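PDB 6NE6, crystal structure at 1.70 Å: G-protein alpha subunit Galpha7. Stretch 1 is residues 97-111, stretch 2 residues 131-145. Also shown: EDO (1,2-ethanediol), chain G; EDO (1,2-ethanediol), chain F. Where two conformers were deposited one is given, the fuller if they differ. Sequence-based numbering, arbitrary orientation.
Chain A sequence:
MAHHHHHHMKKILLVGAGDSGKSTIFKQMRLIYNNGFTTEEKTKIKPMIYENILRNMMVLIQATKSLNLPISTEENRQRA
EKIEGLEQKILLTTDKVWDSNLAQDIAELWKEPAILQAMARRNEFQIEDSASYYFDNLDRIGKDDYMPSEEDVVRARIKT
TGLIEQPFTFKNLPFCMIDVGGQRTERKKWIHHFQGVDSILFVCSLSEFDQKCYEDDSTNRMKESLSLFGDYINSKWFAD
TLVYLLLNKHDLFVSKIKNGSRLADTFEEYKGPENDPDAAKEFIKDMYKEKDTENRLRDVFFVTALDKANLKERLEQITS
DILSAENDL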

# COMPACT_ATOMS: atom_id res chain seq x y z
N VAL A 97 18.04 -16.80 6.84
CA VAL A 97 17.16 -17.96 6.86
C VAL A 97 16.83 -18.45 5.44
O VAL A 97 16.64 -19.65 5.22
N TRP A 98 16.76 -17.54 4.48
CA TRP A 98 16.39 -17.90 3.12
C TRP A 98 17.53 -18.63 2.43
O TRP A 98 18.67 -18.15 2.41
N ASP A 99 17.22 -19.79 1.86
CA ASP A 99 18.11 -20.45 0.91
C ASP A 99 17.26 -21.12 -0.16
O ASP A 99 16.03 -21.01 -0.17
N SER A 100 17.94 -21.81 -1.08
CA SER A 100 17.23 -22.46 -2.18
C SER A 100 16.26 -23.52 -1.67
O SER A 100 15.17 -23.69 -2.22
N ASN A 101 16.63 -24.24 -0.61
CA ASN A 101 15.74 -25.23 -0.01
C ASN A 101 14.43 -24.59 0.44
O ASN A 101 13.34 -25.14 0.22
N LEU A 102 14.52 -23.45 1.13
CA LEU A 102 13.32 -22.80 1.63
C LEU A 102 12.46 -22.28 0.49
O LEU A 102 11.23 -22.40 0.53
N ALA A 103 13.09 -21.67 -0.52
CA ALA A 103 12.34 -21.21 -1.68
C ALA A 103 11.57 -22.35 -2.32
O ALA A 103 10.39 -22.21 -2.66
N GLN A 104 12.22 -23.51 -2.46
CA GLN A 104 11.55 -24.66 -3.04
C GLN A 104 10.41 -25.14 -2.15
O GLN A 104 9.34 -25.51 -2.64
N ASP A 105 10.61 -25.10 -0.82
CA ASP A 105 9.55 -25.51 0.10
C ASP A 105 8.34 -24.58 0.01
O ASP A 105 7.20 -25.04 0.01
N ILE A 106 8.58 -23.27 -0.06
CA ILE A 106 7.45 -22.35 -0.13
C ILE A 106 6.71 -22.52 -1.45
O ILE A 106 5.48 -22.51 -1.49
N ALA A 107 7.45 -22.69 -2.56
CA ALA A 107 6.81 -22.91 -3.85
C ALA A 107 5.99 -24.20 -3.86
O ALA A 107 4.91 -24.25 -4.46
N GLU A 108 6.49 -25.25 -3.20
CA GLU A 108 5.71 -26.47 -3.13
C GLU A 108 4.45 -26.26 -2.29
O GLU A 108 3.36 -26.71 -2.67
N LEU A 109 4.56 -25.56 -1.15
CA LEU A 109 3.38 -25.30 -0.34
C LEU A 109 2.37 -24.40 -1.05
O LEU A 109 1.17 -24.47 -0.77
N TRP A 110 2.84 -23.53 -1.95
CA TRP A 110 1.90 -22.69 -2.69
C TRP A 110 0.99 -23.51 -3.61
O TRP A 110 -0.02 -22.98 -4.09
N LYS A 111 1.31 -24.80 -3.84
CA LYS A 111 0.45 -25.71 -4.58
C LYS A 111 -0.53 -26.49 -3.70
O LYS A 111 -1.41 -27.18 -4.23
N ALA A 131 1.19 -10.77 -1.98
CA ALA A 131 1.60 -12.13 -1.64
C ALA A 131 1.59 -13.05 -2.87
O ALA A 131 2.55 -13.78 -3.10
N SER A 132 0.50 -13.04 -3.65
CA SER A 132 0.46 -13.96 -4.78
C SER A 132 1.50 -13.61 -5.84
O SER A 132 2.06 -14.51 -6.46
N TYR A 133 1.77 -12.32 -6.03
CA TYR A 133 2.81 -11.90 -6.96
C TYR A 133 4.15 -12.55 -6.60
O TYR A 133 4.82 -13.13 -7.46
N TYR A 134 4.55 -12.45 -5.33
CA TYR A 134 5.85 -13.01 -4.97
C TYR A 134 5.83 -14.53 -5.09
O TYR A 134 6.77 -15.12 -5.65
N PHE A 135 4.76 -15.18 -4.63
CA PHE A 135 4.70 -16.64 -4.72
C PHE A 135 4.75 -17.09 -6.18
O PHE A 135 5.43 -18.08 -6.51
N ASP A 136 4.05 -16.39 -7.06
CA ASP A 136 4.01 -16.81 -8.46
C ASP A 136 5.33 -16.56 -9.18
O ASP A 136 5.53 -17.11 -10.27
N ASN A 137 6.20 -15.70 -8.63
CA ASN A 137 7.49 -15.42 -9.25
C ASN A 137 8.65 -16.08 -8.51
O ASN A 137 9.80 -15.64 -8.63
N LEU A 138 8.38 -17.16 -7.77
CA LEU A 138 9.45 -17.77 -6.99
C LEU A 138 10.52 -18.44 -7.86
O LEU A 138 11.63 -18.65 -7.38
N ASP A 139 10.22 -18.79 -9.12
CA ASP A 139 11.26 -19.33 -9.98
C ASP A 139 12.41 -18.35 -10.13
O ASP A 139 13.58 -18.74 -10.10
N ARG A 140 12.09 -17.06 -10.28
CA ARG A 140 13.11 -16.01 -10.37
C ARG A 140 13.61 -15.61 -8.98
O ARG A 140 14.82 -15.45 -8.78
N ILE A 141 12.70 -15.42 -8.03
CA ILE A 141 13.06 -14.86 -6.72
C ILE A 141 13.85 -15.86 -5.88
O ILE A 141 14.67 -15.48 -5.05
N GLY A 142 13.60 -17.16 -6.07
CA GLY A 142 14.28 -18.20 -5.33
C GLY A 142 15.67 -18.56 -5.82
O GLY A 142 16.35 -19.37 -5.20
N LYS A 143 16.11 -17.96 -6.92
CA LYS A 143 17.43 -18.26 -7.45
C LYS A 143 18.52 -17.73 -6.52
O LYS A 143 18.37 -16.69 -5.88
N ASP A 144 19.65 -18.46 -6.47
CA ASP A 144 20.80 -17.99 -5.71
C ASP A 144 21.29 -16.63 -6.20
O ASP A 144 21.81 -15.85 -5.40
N ASP A 145 21.12 -16.33 -7.49
CA ASP A 145 21.60 -15.07 -8.06
C ASP A 145 20.58 -13.94 -7.98
O ASP A 145 20.74 -12.92 -8.67

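The two stretches form a compact, mainly apolar helix-to-helix contact, burying 550 Å² in all, with one direct hydrogen bond at one end and water bridges at the other. At the centre, Leu 138 (chi1 m, chi2 t) points toward stretch 1: its CD1 lies 3.8 Å from Ile 106 CG2 and 3.9 Å from Ala 107 CB, and its CD2 meets the edge of the Trp 98 ring, 3.8 Å from CH2. Trp 98 (chi1 t), Ala 103, Ile 106, Trp 110 and Phe 135 also point toward the other stretch. Ile 106 (m, t) also reaches Phe 135, CG2 to CE1 3.7 Å. Trp 110 (chi1 t) lays one face of its indole against Phe 135 (chi1 m), with CE2 3.4 Å from Phe 135 CB in a CH-pi contact, while its edge delivers NE1 to Asp 136 OD1 in a nearly straight hydrogen bond of 2.8 Å. The CA atoms of Ala 103 and Gly 142 come closest, 5.1 Å apart, and Ala 103 CB sits 3.7 Å from Gly 142 CA; a CB on Gly 142 would clash with that methyl. Beside them, ethanediol G donates from O2 to Leu 138 O (2.9 Å). Water 1 links Trp 98 NE1, through a weak bond, to the Ile 141 and Lys 143 carbonyls. Water 2 joins Ser 100 N to Asp 144 OD1, and water 3 joins Ser 100 OG to Gly 142 O.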

# COMPACT_ATOMS: atom_id res chain seq x y z
CB VAL A 97 15.88 -17.61 7.64
CG1 VAL A 97 14.89 -18.76 7.62
CG2 VAL A 97 16.23 -17.21 9.07
CB TRP A 98 16.02 -16.65 2.34
CG TRP A 98 15.48 -16.92 0.98
CD1 TRP A 98 16.19 -17.13 -0.18
CD2 TRP A 98 14.10 -17.00 0.63
NE1 TRP A 98 15.32 -17.34 -1.23
CE2 TRP A 98 14.03 -17.25 -0.75
CE3 TRP A 98 12.91 -16.86 1.36
CZ2 TRP A 98 12.82 -17.38 -1.42
CZ3 TRP A 98 11.71 -16.99 0.69
CH2 TRP A 98 11.67 -17.24 -0.69
CB ASP A 99 19.07 -21.43 1.61
CG ASP A 99 18.37 -22.55 2.37
OD1 ASP A 99 17.15 -22.78 2.21
OD2 ASP A 99 19.07 -23.24 3.15
CB SER A 100 18.23 -23.07 -3.16
OG SER A 100 17.58 -23.63 -4.28
CB ASN A 101 16.41 -25.91 1.18
CG ASN A 101 17.56 -26.81 0.76
OD1 ASN A 101 17.47 -27.52 -0.24
ND2 ASN A 101 18.64 -26.77 1.52
CB LEU A 102 13.70 -21.65 2.57
CG LEU A 102 12.54 -20.89 3.19
CD1 LEU A 102 11.70 -21.85 4.01
CD2 LEU A 102 13.05 -19.76 4.08
CB ALA A 103 13.29 -20.58 -2.69
CB GLN A 104 12.56 -25.78 -3.30
CG GLN A 104 13.63 -25.44 -4.35
CD GLN A 104 14.68 -26.54 -4.50
OE1 GLN A 104 14.41 -27.59 -5.07
NE2 GLN A 104 15.89 -26.29 -3.98
CB ASP A 105 10.07 -25.56 1.54
CG ASP A 105 10.97 -26.76 1.81
OD1 ASP A 105 10.87 -27.79 1.11
OD2 ASP A 105 11.77 -26.67 2.77
CB ILE A 106 7.93 -20.90 0.08
CG1 ILE A 106 8.43 -20.73 1.52
CG2 ILE A 106 6.80 -19.91 -0.24
CD1 ILE A 106 9.19 -19.42 1.77
CB ALA A 107 7.86 -22.95 -4.97
CB GLU A 108 6.58 -27.61 -2.58
CG GLU A 108 6.00 -29.00 -2.76
CD GLU A 108 5.80 -29.41 -4.22
OE1 GLU A 108 6.63 -29.05 -5.10
OE2 GLU A 108 4.81 -30.10 -4.49
CB LEU A 109 3.77 -24.67 1.00
CG LEU A 109 3.87 -25.55 2.23
CD1 LEU A 109 3.88 -24.66 3.47
CD2 LEU A 109 2.75 -26.58 2.31
CB TRP A 110 2.73 -21.65 -3.46
CG TRP A 110 2.02 -20.62 -4.32
CD1 TRP A 110 2.33 -20.30 -5.60
CD2 TRP A 110 0.94 -19.75 -3.94
NE1 TRP A 110 1.51 -19.30 -6.06
CE2 TRP A 110 0.64 -18.94 -5.06
CE3 TRP A 110 0.18 -19.57 -2.77
CZ2 TRP A 110 -0.37 -17.97 -5.06
CZ3 TRP A 110 -0.83 -18.61 -2.77
CH2 TRP A 110 -1.09 -17.82 -3.91
CB LYS A 111 1.30 -26.73 -5.36
CG LYS A 111 2.38 -26.10 -6.25
CD LYS A 111 3.25 -27.21 -6.85
CE LYS A 111 4.65 -26.70 -7.21
NZ LYS A 111 5.60 -27.84 -7.51
CB ALA A 131 0.70 -12.69 -0.54
CB SER A 132 -0.94 -14.00 -5.41
OG SER A 132 -1.24 -12.80 -6.10
CB TYR A 133 2.93 -10.37 -6.94
CG TYR A 133 4.17 -9.87 -7.66
CD1 TYR A 133 4.14 -9.60 -9.02
CD2 TYR A 133 5.36 -9.67 -6.97
CE1 TYR A 133 5.29 -9.15 -9.68
CE2 TYR A 133 6.50 -9.23 -7.62
CZ TYR A 133 6.46 -8.97 -8.97
OH TYR A 133 7.59 -8.52 -9.60
CB TYR A 134 6.25 -12.56 -3.56
CG TYR A 134 6.61 -11.09 -3.43
CD1 TYR A 134 7.53 -10.49 -4.29
CD2 TYR A 134 6.02 -10.31 -2.45
CE1 TYR A 134 7.86 -9.14 -4.16
CE2 TYR A 134 6.34 -8.97 -2.31
CZ TYR A 134 7.26 -8.39 -3.17
OH TYR A 134 7.58 -7.05 -3.04
CB PHE A 135 3.40 -17.17 -4.10
CG PHE A 135 3.32 -17.07 -2.59
CD1 PHE A 135 4.43 -17.27 -1.78
CD2 PHE A 135 2.09 -16.83 -1.99
CE1 PHE A 135 4.31 -17.21 -0.38
CE2 PHE A 135 1.96 -16.78 -0.60
CZ PHE A 135 3.06 -16.97 0.20
CB ASP A 136 2.90 -16.08 -9.22
CG ASP A 136 1.52 -16.63 -8.91
OD1 ASP A 136 1.42 -17.80 -8.45
OD2 ASP A 136 0.54 -15.90 -9.16
CB ASN A 137 7.72 -13.91 -9.34
CG ASN A 137 6.87 -13.28 -10.42
OD1 ASN A 137 7.18 -13.39 -11.61
ND2 ASN A 137 5.77 -12.65 -10.03
CB LEU A 138 8.87 -18.77 -5.99
CG LEU A 138 8.40 -18.18 -4.66
CD1 LEU A 138 7.67 -19.24 -3.84
CD2 LEU A 138 9.58 -17.61 -3.86
CB ASP A 139 10.69 -19.70 -11.36
CG ASP A 139 9.85 -20.96 -11.32
OD1 ASP A 139 10.13 -21.83 -10.47
OD2 ASP A 139 8.92 -21.08 -12.14
CB ARG A 140 12.52 -14.80 -11.11
CG ARG A 140 13.42 -13.56 -11.17
CD ARG A 140 12.74 -12.41 -11.96
NE ARG A 140 11.40 -12.09 -11.45
CZ ARG A 140 11.17 -11.29 -10.41
NH1 ARG A 140 12.19 -10.70 -9.81
NH2 ARG A 140 9.93 -11.06 -9.98
CB ILE A 141 11.80 -14.37 -6.00
CG1 ILE A 141 11.14 -13.22 -6.77
CG2 ILE A 141 12.09 -13.98 -4.54
CD1 ILE A 141 9.79 -12.81 -6.18
CB LYS A 143 17.61 -17.64 -8.83
CG LYS A 143 16.68 -18.15 -9.91
CD LYS A 143 17.17 -19.45 -10.49
CE LYS A 143 16.45 -19.78 -11.78
NZ LYS A 143 16.89 -21.10 -12.32
CB ASP A 144 21.94 -19.01 -5.80
CG ASP A 144 21.67 -20.28 -4.98
OD1 ASP A 144 20.68 -20.32 -4.23
OD2 ASP A 144 22.47 -21.24 -5.09
CB ASP A 145 22.03 -15.29 -9.53
CG ASP A 145 20.84 -15.53 -10.47
OD1 ASP A 145 19.68 -15.63 -10.00
OD2 ASP A 145 21.06 -15.62 -11.69
C1 EDO G . 11.00 -23.02 -7.16
O1 EDO G . 11.14 -24.42 -6.83
C2 EDO G . 11.45 -22.14 -6.00
O2 EDO G . 12.49 -21.24 -6.41
C1 EDO F . 16.27 -13.73 4.92
O1 EDO F . 17.36 -14.60 4.63
C2 EDO F . 16.46 -13.13 6.31
O2 EDO F . 16.60 -14.19 7.27
O HOH W 1 16.78 -16.22 -3.75
O HOH W 2 20.83 -21.47 -1.51
O HOH W 3 15.59 -22.24 -5.78